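Local atomic coordinates of ribonuclease-like 3 (Danio rerio, PDB entry 2VQ9), a protein that cleaves RNA as a secreted member of the pancreatic ribonuclease family, promotes angiogenesis and kills bacteria, the last without needing its nuclease activity. Residues Glu31-Gln36 with Glu137-Tyr142; His37-Ile42 with Arg52-Thr57; Ile56-Thr61 with Cys65-Thr70. One frame throughout, in Å; residues are numbered along the deposited sequence.

Contact 1: residues Glu31-Gln36 with Glu137-Tyr142; sequences EHFLTQ and EWPAHY. Unlike the reference sequence in segment 137-142: A140 (reference Thr).
The amino-terminal helix of the ribonuclease A fold meets the strand carrying the proton donor H141, with F33 of 31-36 set against P139-Y142. Over this short span the helix and strand axes approach to 7.1 Å at 51°, and a large flat side chain bridges the gap. F33 CG stands anti to the backbone N (chi1 173°), which holds the ring against the strand. P139 lies over one face: its CB makes a CH-pi contact 3.8 Å from the F33 ring centroid, offset so that it comes within 3.4 Å of F33 CE2. Proline suits the spot, offering a compact hydrocarbon surface to the ring.

Where the ring crosses the strand, A140 and H141 both face A133 in a classic beta bulge of this antiparallel sheet. F33 CE1 comes 3.6 Å from the carbonyl carbon of H141, while the backbone N of Y142 lies in the ring plane at its edge. Beyond it, Y142 CB packs 4.0 Å from F33 CE1, and the phenol continues to T70 and I72. V79 and V132 also line the buried ring.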
loop_
_atom_site.group_PDB
_atom_site.type_symbol
_atom_site.label_atom_id
_atom_site.label_comp_id
_atom_site.label_asym_id
_atom_site.label_seq_id
_atom_site.Cartn_x
_atom_site.Cartn_y
_atom_site.Cartn_z
ATOM N N GLU A 31 -8.789 -7.035 3.625
ATOM C CA GLU A 31 -8.238 -7.886 2.560
ATOM C C GLU A 31 -7.895 -7.080 1.318
ATOM O O GLU A 31 -6.925 -7.390 0.626
ATOM C CB GLU A 31 -9.189 -9.047 2.224
ATOM C CG GLU A 31 -9.221 -10.119 3.293
ATOM C CD GLU A 31 -10.213 -11.234 2.997
ATOM O OE1 GLU A 31 -10.953 -11.180 1.976
ATOM O OE2 GLU A 31 -10.255 -12.180 3.801
ATOM N N HIS A 32 -8.684 -6.037 1.054
ATOM C CA HIS A 32 -8.416 -5.139 -0.060
ATOM C C HIS A 32 -7.123 -4.395 0.200
ATOM O O HIS A 32 -6.292 -4.298 -0.677
ATOM C CB HIS A 32 -9.590 -4.162 -0.305
ATOM C CG HIS A 32 -9.356 -3.229 -1.455
ATOM N ND1 HIS A 32 -9.300 -3.665 -2.762
ATOM C CD2 HIS A 32 -9.124 -1.896 -1.493
ATOM C CE1 HIS A 32 -9.040 -2.643 -3.555
ATOM N NE2 HIS A 32 -8.943 -1.557 -2.810
ATOM N N PHE A 33 -6.977 -3.860 1.410
ATOM C CA PHE A 33 -5.740 -3.181 1.824
ATOM C C PHE A 33 -4.520 -4.085 1.674
ATOM O O PHE A 33 -3.501 -3.654 1.134
ATOM C CB PHE A 33 -5.846 -2.710 3.277
ATOM C CG PHE A 33 -4.570 -2.147 3.818
ATOM C CD1 PHE A 33 -4.223 -0.827 3.554
ATOM C CD2 PHE A 33 -3.724 -2.930 4.607
ATOM C CE1 PHE A 33 -3.049 -0.277 4.067
ATOM C CE2 PHE A 33 -2.504 -2.400 5.106
ATOM C CZ PHE A 33 -2.178 -1.069 4.846
ATOM N N LEU A 34 -4.605 -5.340 2.155
ATOM C CA LEU A 34 -3.486 -6.267 1.973
ATOM C C LEU A 34 -3.159 -6.430 0.490
ATOM O O LEU A 34 -2.004 -6.408 0.112
ATOM C CB LEU A 34 -3.797 -7.659 2.583
ATOM C CG LEU A 34 -4.037 -7.749 4.093
ATOM C CD1 LEU A 34 -4.337 -9.220 4.471
ATOM C CD2 LEU A 34 -2.776 -7.295 4.847
ATOM N N THR A 35 -4.173 -6.603 -0.340
ATOM C CA THR A 35 -3.955 -6.822 -1.783
ATOM C C THR A 35 -3.244 -5.640 -2.413
ATOM O O THR A 35 -2.306 -5.813 -3.188
ATOM C CB THR A 35 -5.306 -7.053 -2.525
ATOM O OG1 THR A 35 -5.897 -8.250 -2.006
ATOM C CG2 THR A 35 -5.091 -7.221 -4.033
ATOM N N GLN A 36 -3.717 -4.438 -2.094
ATOM C CA GLN A 36 -3.189 -3.255 -2.730
ATOM C C GLN A 36 -1.846 -2.827 -2.171
ATOM O O GLN A 36 -1.009 -2.309 -2.910
ATOM C CB GLN A 36 -4.155 -2.103 -2.570
ATOM C CG GLN A 36 -5.395 -2.143 -3.438
ATOM C CD GLN A 36 -5.773 -0.725 -3.872
ATOM O OE1 GLN A 36 -5.668 0.230 -3.087
ATOM N NE2 GLN A 36 -6.187 -0.580 -5.109
ATOM N N GLU A 137 -9.034 -2.281 14.793
ATOM C CA GLU A 137 -7.732 -2.927 14.805
ATOM C C GLU A 137 -7.210 -3.271 13.399
ATOM O O GLU A 137 -6.138 -3.856 13.253
ATOM C CB GLU A 137 -7.784 -4.194 15.665
ATOM C CG GLU A 137 -8.886 -5.180 15.281
ATOM C CD GLU A 137 -8.697 -6.577 15.884
ATOM O OE1 GLU A 137 -7.529 -6.981 16.127
ATOM O OE2 GLU A 137 -9.719 -7.283 16.099
ATOM N N TRP A 138 -7.977 -2.911 12.377
ATOM C CA TRP A 138 -7.686 -3.387 11.017
ATOM C C TRP A 138 -7.310 -2.239 10.090
ATOM O O TRP A 138 -8.068 -1.275 9.971
ATOM C CB TRP A 138 -8.906 -4.127 10.459
ATOM C CG TRP A 138 -9.365 -5.276 11.336
ATOM C CD1 TRP A 138 -10.418 -5.279 12.223
ATOM C CD2 TRP A 138 -8.771 -6.578 11.418
ATOM N NE1 TRP A 138 -10.519 -6.512 12.838
ATOM C CE2 TRP A 138 -9.518 -7.325 12.363
ATOM C CE3 TRP A 138 -7.699 -7.191 10.773
ATOM C CZ2 TRP A 138 -9.211 -8.647 12.681
ATOM C CZ3 TRP A 138 -7.394 -8.507 11.089
ATOM C CH2 TRP A 138 -8.149 -9.223 12.039
ATOM N N PRO A 139 -6.138 -2.340 9.421
ATOM C CA PRO A 139 -5.762 -1.354 8.407
ATOM C C PRO A 139 -6.732 -1.401 7.229
ATOM O O PRO A 139 -7.082 -2.481 6.755
ATOM C CB PRO A 139 -4.360 -1.800 7.942
ATOM C CG PRO A 139 -3.982 -2.938 8.752
ATOM C CD PRO A 139 -5.142 -3.423 9.551
ATOM N N ALA A 140 -7.146 -0.232 6.758
ATOM C CA ALA A 140 -8.136 -0.125 5.702
ATOM C C ALA A 140 -7.656 0.641 4.474
ATOM O O ALA A 140 -8.160 0.407 3.389
ATOM C CB ALA A 140 -9.408 0.517 6.250
ATOM N N HIS A 141 -6.707 1.567 4.649
ATOM C CA HIS A 141 -6.258 2.463 3.584
ATOM C C HIS A 141 -4.817 2.862 3.835
ATOM O O HIS A 141 -4.417 3.058 4.986
ATOM C CB HIS A 141 -7.141 3.730 3.569
ATOM C CG HIS A 141 -6.675 4.812 2.645
ATOM N ND1 HIS A 141 -6.699 4.684 1.272
ATOM C CD2 HIS A 141 -6.219 6.061 2.898
ATOM C CE1 HIS A 141 -6.256 5.800 0.720
ATOM N NE2 HIS A 141 -5.949 6.648 1.685
ATOM N N TYR A 142 -4.043 2.952 2.756
ATOM C CA TYR A 142 -2.695 3.517 2.812
ATOM C C TYR A 142 -2.822 4.995 2.460
ATOM O O TYR A 142 -3.152 5.364 1.330
ATOM C CB TYR A 142 -1.715 2.800 1.862
ATOM C CG TYR A 142 -0.282 3.304 1.950
ATOM C CD1 TYR A 142 0.577 2.856 2.953
ATOM C CD2 TYR A 142 0.221 4.215 1.020
ATOM C CE1 TYR A 142 1.889 3.323 3.049
ATOM C CE2 TYR A 142 1.545 4.688 1.107
ATOM C CZ TYR A 142 2.370 4.225 2.124
ATOM O OH TYR A 142 3.656 4.679 2.243
#

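Contact 2: residues His37-Ile42 with Arg52-Thr57; sequences HVYGGI and RQRRIT. Unlike the reference sequence in segment 52-57: R55 (reference Gly).
The carbonyl oxygen of V38 is gripped by both terminal nitrogens of R54. NH1 makes the shorter bond to V38 O, 2.9 Å with an N-H...O angle of 154°. The bond from NH2 to the same V38 O is longer, 3.2 Å, and more bent at 138°. The oxygen lies nearly in the guanidinium plane, as two hydrogens converging on one acceptor require. At the acceptor the two bonds differ: NH2 sits in the carbonyl plane on a lone pair, NH1 well above that plane. R54 NH1 is also bonded to T35 O, so one nitrogen ties together two carbonyls at the end of helix 27-37. An extended chain from CG to NE gives arginine the length to span the gap.

Y39 supplies the apolar side. Its CB is 3.7 Å from R54 NH2, and its CG lies over one face of the guanidinium, though the ring plane is inclined 49° to that group. The phenol ring is backed by its own type I turn, Y39-I42, with the I42 N over its centre. Just after R54, R55 at positive phi makes a Schellman motif. The positive group probably gains from the carbonyls at the carboxyl end of helix 27-37; here, at an experimentally established cleavage site, it joins the first two helices of the ribonuclease A fold just beyond the catalytic H37.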
loop_
_atom_site.group_PDB
_atom_site.type_symbol
_atom_site.label_atom_id
_atom_site.label_comp_id
_atom_site.label_asym_id
_atom_site.label_seq_id
_atom_site.Cartn_x
_atom_site.Cartn_y
_atom_site.Cartn_z
ATOM N N HIS A 37 -1.610 -3.047 -0.877
ATOM C CA HIS A 37 -0.529 -2.311 -0.212
ATOM C C HIS A 37 0.476 -3.140 0.591
ATOM O O HIS A 37 1.391 -2.579 1.175
ATOM C CB HIS A 37 -1.147 -1.216 0.691
ATOM C CG HIS A 37 -1.926 -0.182 -0.071
ATOM N ND1 HIS A 37 -1.344 0.629 -1.026
ATOM C CD2 HIS A 37 -3.238 0.155 -0.037
ATOM C CE1 HIS A 37 -2.266 1.408 -1.559
ATOM N NE2 HIS A 37 -3.425 1.143 -0.975
ATOM N N VAL A 38 0.315 -4.463 0.637
ATOM C CA VAL A 38 1.211 -5.268 1.483
ATOM C C VAL A 38 1.857 -6.368 0.671
ATOM O O VAL A 38 1.155 -7.276 0.206
ATOM C CB VAL A 38 0.462 -5.874 2.720
ATOM C CG1 VAL A 38 1.401 -6.751 3.543
ATOM C CG2 VAL A 38 -0.148 -4.739 3.616
ATOM N N TYR A 39 3.181 -6.302 0.515
ATOM C CA TYR A 39 3.924 -7.330 -0.262
ATOM C C TYR A 39 5.385 -7.362 0.182
ATOM O O TYR A 39 6.206 -6.548 -0.264
ATOM C CB TYR A 39 3.793 -7.027 -1.776
ATOM C CG TYR A 39 4.559 -7.940 -2.739
ATOM C CD1 TYR A 39 4.796 -9.281 -2.467
ATOM C CD2 TYR A 39 4.994 -7.421 -3.970
ATOM C CE1 TYR A 39 5.518 -10.100 -3.421
ATOM C CE2 TYR A 39 5.682 -8.184 -4.882
ATOM C CZ TYR A 39 5.933 -9.516 -4.614
ATOM O OH TYR A 39 6.606 -10.207 -5.605
ATOM N N GLY A 40 5.723 -8.303 1.064
ATOM C CA GLY A 40 7.097 -8.408 1.572
ATOM C C GLY A 40 8.165 -8.663 0.523
ATOM O O GLY A 40 9.339 -8.328 0.730
ATOM N N GLY A 41 7.774 -9.248 -0.608
ATOM C CA GLY A 41 8.726 -9.563 -1.672
ATOM C C GLY A 41 8.917 -8.521 -2.749
ATOM O O GLY A 41 9.629 -8.776 -3.715
ATOM N N ILE A 42 8.294 -7.351 -2.592
ATOM C CA ILE A 42 8.360 -6.287 -3.619
ATOM C C ILE A 42 9.806 -5.830 -3.830
ATOM O O ILE A 42 10.598 -5.781 -2.870
ATOM C CB ILE A 42 7.391 -5.077 -3.300
ATOM C CG1 ILE A 42 7.298 -4.072 -4.478
ATOM C CG2 ILE A 42 7.843 -4.303 -2.072
ATOM C CD1 ILE A 42 6.714 -4.660 -5.840
ATOM N N ARG A 52 -0.140 -6.837 -11.980
ATOM C CA ARG A 52 -0.947 -7.638 -12.903
ATOM C C ARG A 52 -1.613 -8.822 -12.221
ATOM O O ARG A 52 -2.829 -9.048 -12.348
ATOM C CB ARG A 52 -0.066 -8.141 -14.058
ATOM C CG ARG A 52 -0.852 -8.984 -15.103
ATOM C CD ARG A 52 0.104 -9.462 -16.182
ATOM N NE ARG A 52 1.254 -10.112 -15.567
ATOM C CZ ARG A 52 1.253 -11.321 -14.982
ATOM N NH1 ARG A 52 0.151 -12.088 -14.922
ATOM N NH2 ARG A 52 2.384 -11.761 -14.439
ATOM N N GLN A 53 -0.806 -9.572 -11.485
ATOM C CA GLN A 53 -1.281 -10.800 -10.846
ATOM C C GLN A 53 -2.367 -10.507 -9.808
ATOM O O GLN A 53 -3.418 -11.198 -9.761
ATOM C CB GLN A 53 -0.085 -11.512 -10.219
ATOM C CG GLN A 53 -0.264 -12.991 -10.012
ATOM C CD GLN A 53 1.080 -13.697 -9.948
ATOM O OE1 GLN A 53 1.492 -14.380 -10.896
ATOM N NE2 GLN A 53 1.795 -13.474 -8.874
ATOM N N ARG A 54 -2.167 -9.441 -9.019
ATOM C CA ARG A 54 -3.181 -9.017 -8.045
ATOM C C ARG A 54 -4.306 -8.231 -8.659
ATOM O O ARG A 54 -5.279 -7.913 -7.980
ATOM C CB ARG A 54 -2.560 -8.227 -6.882
ATOM C CG ARG A 54 -1.527 -9.031 -6.102
ATOM C CD ARG A 54 -1.027 -8.235 -4.905
ATOM N NE ARG A 54 -0.119 -9.027 -4.070
ATOM C CZ ARG A 54 0.226 -8.675 -2.838
ATOM N NH1 ARG A 54 -0.238 -7.526 -2.333
ATOM N NH2 ARG A 54 1.043 -9.454 -2.111
ATOM N N ARG A 55 -4.188 -7.947 -9.950
ATOM C CA ARG A 55 -5.188 -7.170 -10.706
ATOM C C ARG A 55 -5.542 -5.838 -10.025
ATOM O O ARG A 55 -6.718 -5.522 -9.748
ATOM C CB ARG A 55 -6.437 -8.020 -11.028
ATOM C CG ARG A 55 -7.180 -7.574 -12.294
ATOM C CD ARG A 55 -8.412 -8.445 -12.561
ATOM N NE ARG A 55 -9.202 -7.996 -13.739
ATOM C CZ ARG A 55 -10.172 -7.090 -13.685
ATOM N NH1 ARG A 55 -10.459 -6.512 -12.529
ATOM N NH2 ARG A 55 -10.861 -6.746 -14.784
ATOM N N ILE A 56 -4.513 -5.069 -9.718
ATOM C CA ILE A 56 -4.714 -3.793 -9.027
ATOM C C ILE A 56 -5.099 -2.757 -10.066
ATOM O O ILE A 56 -4.387 -2.564 -11.042
ATOM C CB ILE A 56 -3.453 -3.393 -8.226
ATOM C CG1 ILE A 56 -3.273 -4.409 -7.072
ATOM C CG2 ILE A 56 -3.592 -1.951 -7.701
ATOM C CD1 ILE A 56 -1.815 -4.501 -6.486
ATOM N N THR A 57 -6.250 -2.114 -9.859
ATOM C CA THR A 57 -6.872 -1.279 -10.876
ATOM C C THR A 57 -7.164 0.137 -10.401
ATOM O O THR A 57 -7.223 0.402 -9.195
ATOM C CB THR A 57 -8.219 -1.896 -11.379
ATOM O OG1 THR A 57 -9.088 -2.118 -10.257
ATOM C CG2 THR A 57 -7.977 -3.202 -12.114
#

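Contact 3: residues Ile56-Thr61 with Cys65-Thr70; sequences ITRFPT and CKEVNT
The R58 guanidinium presents one face to the carboxylate of E67, whose CD stands 3.8 Å above the guanidinium plane and over its centre. The two planes are almost perpendicular (84°), so this is neither a stack nor the coplanar, two-pronged pairing often seen between arginine and a carboxylate. A salt bridge joins R58 NH2 to E67 OE2, but the position of that oxygen, and so the bridge's exact geometry, is less certain. Farther back along the same arginine, R58 CG lies over one face of the F59 ring. R58 is extended, with CG anti to the backbone nitrogen (chi1 -167°), and this carries its head past the chain at C65. A water completes that side: it accepts from R58 NH1 at 3.0 Å and donates to C65 O at 2.7 Å, bridging the two segments.

The backbones are closest at R58 and K66, with CA atoms 4.0 Å apart. The extended K66 chain runs alongside I56 and T57. Its CB rests on T57 C at 3.7 Å, and its CD meets I56 CG2 at the same separation. Lysine serves both needs here, an apolar shaft against isoleucine and an amino end that gives a 2.8 Å bond from K66 NZ to N69 OD1. That bond helps fix the amide's rotation, because the other end, N69 ND2, donates to Q36 O. I56 CD1 lies 4.0 Å from N69 ND2, crossing the amide at about a right angle.

K66, E67 and N69 belong to the experimentally defined substrate-binding residues. I56, K66 and N69 all pack on M51 of helix 47-53, and helix 27-37 borders them through Q36 and H37. C65 is tied to C119 by a disulfide, and E67 and N69 make backbone hydrogen bonds to L110 and C108 of strand 103-112.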
loop_
_atom_site.group_PDB
_atom_site.type_symbol
_atom_site.label_atom_id
_atom_site.label_comp_id
_atom_site.label_asym_id
_atom_site.label_seq_id
_atom_site.Cartn_x
_atom_site.Cartn_y
_atom_site.Cartn_z
ATOM N N ILE A 56 -4.513 -5.069 -9.718
ATOM C CA ILE A 56 -4.714 -3.793 -9.027
ATOM C C ILE A 56 -5.099 -2.757 -10.066
ATOM O O ILE A 56 -4.387 -2.564 -11.042
ATOM C CB ILE A 56 -3.453 -3.393 -8.226
ATOM C CG1 ILE A 56 -3.273 -4.409 -7.072
ATOM C CG2 ILE A 56 -3.592 -1.951 -7.701
ATOM C CD1 ILE A 56 -1.815 -4.501 -6.486
ATOM N N THR A 57 -6.250 -2.114 -9.859
ATOM C CA THR A 57 -6.872 -1.279 -10.876
ATOM C C THR A 57 -7.164 0.137 -10.401
ATOM O O THR A 57 -7.223 0.402 -9.195
ATOM C CB THR A 57 -8.219 -1.896 -11.379
ATOM O OG1 THR A 57 -9.088 -2.118 -10.257
ATOM C CG2 THR A 57 -7.977 -3.202 -12.114
ATOM N N ARG A 58 -7.369 1.029 -11.363
ATOM C CA ARG A 58 -7.698 2.424 -11.107
ATOM C C ARG A 58 -9.015 2.589 -10.347
ATOM O O ARG A 58 -9.092 3.335 -9.354
ATOM C CB ARG A 58 -7.754 3.182 -12.441
ATOM C CG ARG A 58 -7.787 4.686 -12.296
ATOM C CD ARG A 58 -7.582 5.341 -13.631
ATOM N NE ARG A 58 -7.707 6.796 -13.541
ATOM C CZ ARG A 58 -7.264 7.649 -14.468
ATOM N NH1 ARG A 58 -6.629 7.197 -15.551
ATOM N NH2 ARG A 58 -7.424 8.961 -14.298
ATOM N N PHE A 59 -10.040 1.874 -10.810
ATOM C CA PHE A 59 -11.375 1.955 -10.246
ATOM C C PHE A 59 -11.763 0.627 -9.570
ATOM O O PHE A 59 -11.145 -0.394 -9.832
ATOM C CB PHE A 59 -12.394 2.350 -11.343
ATOM C CG PHE A 59 -12.028 3.610 -12.086
ATOM C CD1 PHE A 59 -12.182 4.859 -11.482
ATOM C CD2 PHE A 59 -11.529 3.555 -13.380
ATOM C CE1 PHE A 59 -11.831 6.030 -12.161
ATOM C CE2 PHE A 59 -11.185 4.723 -14.071
ATOM C CZ PHE A 59 -11.339 5.959 -13.463
ATOM N N PRO A 60 -12.805 0.644 -8.708
ATOM C CA PRO A 60 -13.227 -0.579 -8.035
ATOM C C PRO A 60 -13.671 -1.696 -8.979
ATOM O O PRO A 60 -13.603 -2.868 -8.596
ATOM C CB PRO A 60 -14.386 -0.110 -7.136
ATOM C CG PRO A 60 -14.119 1.335 -6.907
ATOM C CD PRO A 60 -13.562 1.821 -8.217
ATOM N N THR A 61 -14.092 -1.341 -10.196
ATOM C CA THR A 61 -14.387 -2.312 -11.254
ATOM C C THR A 61 -13.624 -2.002 -12.554
ATOM O O THR A 61 -13.017 -0.957 -12.703
ATOM C CB THR A 61 -15.901 -2.341 -11.616
ATOM O OG1 THR A 61 -16.279 -1.086 -12.193
ATOM C CG2 THR A 61 -16.771 -2.641 -10.403
ATOM N N CYS A 65 -5.319 0.352 -15.561
ATOM C CA CYS A 65 -4.063 0.413 -14.777
ATOM C C CYS A 65 -4.159 1.510 -13.711
ATOM O O CYS A 65 -4.486 2.651 -14.046
ATOM C CB CYS A 65 -2.890 0.737 -15.723
ATOM S SG CYS A 65 -2.592 -0.416 -17.072
ATOM N N LYS A 66 -3.900 1.160 -12.447
ATOM C CA LYS A 66 -3.749 2.146 -11.372
ATOM C C LYS A 66 -2.469 2.931 -11.667
ATOM O O LYS A 66 -1.449 2.340 -12.103
ATOM C CB LYS A 66 -3.686 1.440 -10.021
ATOM C CG LYS A 66 -3.798 2.433 -8.845
ATOM C CD LYS A 66 -4.012 1.725 -7.520
ATOM C CE LYS A 66 -4.327 2.768 -6.447
ATOM N NZ LYS A 66 -3.908 2.244 -5.158
ATOM N N GLU A 67 -2.527 4.252 -11.490
ATOM C CA GLU A 67 -1.428 5.135 -11.900
ATOM C C GLU A 67 -0.269 5.074 -10.929
ATOM O O GLU A 67 0.896 5.042 -11.337
ATOM C CB GLU A 67 -1.924 6.586 -12.056
ATOM C CG GLU A 67 -2.961 6.757 -13.178
ATOM C CD GLU A 67 -3.693 8.120 -13.145
ATOM O OE1 GLU A 67 -3.151 9.139 -12.668
ATOM O OE2 GLU A 67 -4.849 8.168 -13.605
ATOM N N VAL A 68 -0.591 5.109 -9.643
ATOM C CA VAL A 68 0.433 5.063 -8.605
ATOM C C VAL A 68 -0.027 4.129 -7.511
ATOM O O VAL A 68 -1.187 4.216 -7.038
ATOM C CB VAL A 68 0.703 6.491 -7.971
ATOM C CG1 VAL A 68 1.886 6.417 -6.961
ATOM C CG2 VAL A 68 1.021 7.542 -9.095
ATOM N N ASN A 69 0.876 3.247 -7.091
ATOM C CA ASN A 69 0.522 2.281 -6.060
ATOM C C ASN A 69 1.695 1.927 -5.203
ATOM O O ASN A 69 2.749 1.590 -5.708
ATOM C CB ASN A 69 -0.094 0.997 -6.638
ATOM C CG ASN A 69 -0.733 0.139 -5.540
ATOM O OD1 ASN A 69 -1.683 0.598 -4.907
ATOM N ND2 ASN A 69 -0.190 -1.085 -5.280
ATOM N N THR A 70 1.516 1.985 -3.896
ATOM C CA THR A 70 2.632 1.768 -2.990
ATOM C C THR A 70 2.488 0.428 -2.280
ATOM O O THR A 70 1.425 0.141 -1.717
ATOM C CB THR A 70 2.683 2.901 -1.929
ATOM O OG1 THR A 70 2.827 4.161 -2.606
ATOM C CG2 THR A 70 3.869 2.706 -0.950
HETATM O O HOH W 1 -5.191 4.559 -15.879
#

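In the fold
Each of the three contacts holds or adjoins active-site or substrate-binding residues, and helix 27-37 links them. At its end, T35 O of contact 1 receives R54 NH1 of contact 2 at 2.8 Å. One residue on, Q36 O accepts from N69 ND2 of contact 3, also at 2.8 Å. H37, the proton acceptor, follows immediately: its ND1 is 2.9 Å from T70 O, which probably fixes the ring's orientation, and its CG is 3.6 Å from Y142 CB of contact 1. Contacts 2 and 3 share I56 and T57, and their centres lie 11 Å apart. Contact 1 brings in H141, the proton donor, from the far end of the sequence, enclosing the other two along the chain.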